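Folylpolyglutamate synthase protein FOLC (Mycobacterium tuberculosis, PDB 2VOS) probably catalyses ATP-dependent addition of L-glutamate to dihydropteroate and to tetrahydrofolate polyglutamates, forming dihydrofolate and lengthening the polyglutamate tail. Local coordinates at residues L379-D384 with E415-A420. Residues are numbered along the deposited sequence; the frame is centred on the assembly and turned at random.
Sequences LSVLGD and EALALA
S380 O accepts a hydrogen bond from T474 OG1, while S380 CA rests 3.8 Å from L417 CD2; CB of S380 points away from the helix, and its OG is weakly hydrogen-bonded to N406 N. No hydrogen bond joins 379-384 to 415-420: the contact is apolar and, within 415-420, is carried by L417 alone. With its CG anti to the backbone N (chi1 -178°), L417 reaches out from the helix and splits its two methyls between different targets. CD2 is applied to the backbone, 3.4 Å from L379 O and 4.1 Å from V381 N, a close fit against main chain. CD1 meets side chains instead, 4.0 Å from L379 CD2 and, more loosely, 4.5 Å from V381 CG2. The L379 and L417 side chains cross at a slant. L379 also packs on V401 and L391, V381 on I390, and L417 on V387 and V403; all four touching residues are buried. Farther along the loop, D384 OD2 is hydrogen-bonded to H201 ND1, a residue of a cobalt site, and the V381 side chain lies about 6 Å from that of H354, a magnesium ligand. The arrangement is that of consecutive beta-alpha-beta crossovers in the Mur ligase C-terminal domain: the loop leaving strand 374-379 and helices 387-394 and 414-425 share one hydrophobic layer over the parallel strands.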
loop_
_atom_site.group_PDB
_atom_site.type_symbol
_atom_site.label_atom_id
_atom_site.label_comp_id
_atom_site.label_asym_id
_atom_site.label_seq_id
_atom_site.Cartn_x
_atom_site.Cartn_y
_atom_site.Cartn_z
ATOM N N LEU A 379 13.096 -6.338 12.923
ATOM C CA LEU A 379 11.659 -6.468 12.926
ATOM C C LEU A 379 10.958 -5.671 14.023
ATOM O O LEU A 379 11.359 -5.715 15.190
ATOM C CB LEU A 379 11.355 -7.976 13.104
ATOM C CG LEU A 379 9.918 -8.459 12.938
ATOM C CD1 LEU A 379 9.551 -8.605 11.479
ATOM C CD2 LEU A 379 9.777 -9.824 13.674
ATOM N N SER A 380 9.910 -4.958 13.664
ATOM C CA SER A 380 8.954 -4.436 14.624
ATOM C C SER A 380 7.572 -4.505 13.973
ATOM O O SER A 380 7.367 -4.141 12.781
ATOM C CB SER A 380 9.271 -2.978 14.989
ATOM O OG SER A 380 8.220 -2.393 15.743
ATOM N N VAL A 381 6.605 -4.958 14.766
ATOM C CA VAL A 381 5.308 -5.313 14.220
ATOM C C VAL A 381 4.247 -4.675 15.072
ATOM O O VAL A 381 4.390 -4.600 16.299
ATOM C CB VAL A 381 5.109 -6.872 14.173
ATOM C CG1 VAL A 381 3.744 -7.237 13.604
ATOM C CG2 VAL A 381 6.197 -7.548 13.271
ATOM N N LEU A 382 3.165 -4.230 14.447
ATOM C CA LEU A 382 2.041 -3.690 15.236
ATOM C C LEU A 382 1.199 -4.806 15.930
ATOM O O LEU A 382 1.161 -5.931 15.465
ATOM C CB LEU A 382 1.188 -2.748 14.393
ATOM C CG LEU A 382 2.025 -1.639 13.720
ATOM C CD1 LEU A 382 1.079 -0.720 13.055
ATOM C CD2 LEU A 382 2.921 -0.863 14.674
ATOM N N GLY A 383 0.531 -4.465 17.023
ATOM C CA GLY A 383 -0.091 -5.469 17.902
ATOM C C GLY A 383 -1.341 -6.130 17.333
ATOM O O GLY A 383 -1.796 -7.168 17.852
ATOM N N ASP A 384 -1.922 -5.538 16.287
ATOM C CA ASP A 384 -3.166 -6.050 15.702
ATOM C C ASP A 384 -2.913 -6.993 14.510
ATOM O O ASP A 384 -3.872 -7.437 13.877
ATOM C CB ASP A 384 -4.087 -4.906 15.269
ATOM C CG ASP A 384 -3.497 -4.129 14.092
ATOM O OD1 ASP A 384 -2.292 -3.784 14.206
ATOM O OD2 ASP A 384 -4.183 -3.946 13.026
ATOM N N GLU A 415 9.700 -7.228 24.299
ATOM C CA GLU A 415 9.700 -8.466 25.028
ATOM C C GLU A 415 8.630 -9.405 24.446
ATOM O O GLU A 415 8.859 -10.599 24.234
ATOM C CB GLU A 415 9.483 -8.176 26.533
ATOM C CG GLU A 415 10.572 -7.201 27.102
ATOM C CD GLU A 415 10.144 -5.677 27.196
ATOM O OE1 GLU A 415 9.694 -5.010 26.208
ATOM O OE2 GLU A 415 10.304 -5.153 28.331
ATOM N N ALA A 416 7.461 -8.865 24.146
ATOM C CA ALA A 416 6.447 -9.727 23.566
ATOM C C ALA A 416 6.910 -10.219 22.186
ATOM O O ALA A 416 6.695 -11.380 21.847
ATOM C CB ALA A 416 5.075 -8.999 23.473
ATOM N N LEU A 417 7.533 -9.342 21.391
ATOM C CA LEU A 417 7.930 -9.713 20.023
ATOM C C LEU A 417 9.120 -10.719 20.074
ATOM O O LEU A 417 9.197 -11.683 19.294
ATOM C CB LEU A 417 8.302 -8.464 19.215
ATOM C CG LEU A 417 8.701 -8.681 17.743
ATOM C CD1 LEU A 417 7.586 -9.473 17.059
ATOM C CD2 LEU A 417 8.975 -7.371 17.002
ATOM N N ALA A 418 10.050 -10.469 20.986
ATOM C CA ALA A 418 11.160 -11.384 21.214
ATOM C C ALA A 418 10.700 -12.832 21.543
ATOM O O ALA A 418 11.257 -13.811 21.051
ATOM C CB ALA A 418 12.036 -10.856 22.400
ATOM N N LEU A 419 9.751 -12.957 22.451
ATOM C CA LEU A 419 9.182 -14.261 22.772
ATOM C C LEU A 419 8.491 -14.905 21.545
ATOM O O LEU A 419 8.751 -16.059 21.227
ATOM C CB LEU A 419 8.205 -14.075 23.925
ATOM C CG LEU A 419 7.381 -15.187 24.544
ATOM C CD1 LEU A 419 8.283 -16.293 25.151
ATOM C CD2 LEU A 419 6.543 -14.496 25.635
ATOM N N ALA A 420 7.617 -14.149 20.860
ATOM C CA ALA A 420 6.979 -14.614 19.623
ATOM C C ALA A 420 8.048 -15.142 18.646
ATOM O O ALA A 420 7.956 -16.283 18.190
ATOM C CB ALA A 420 6.128 -13.497 18.968
#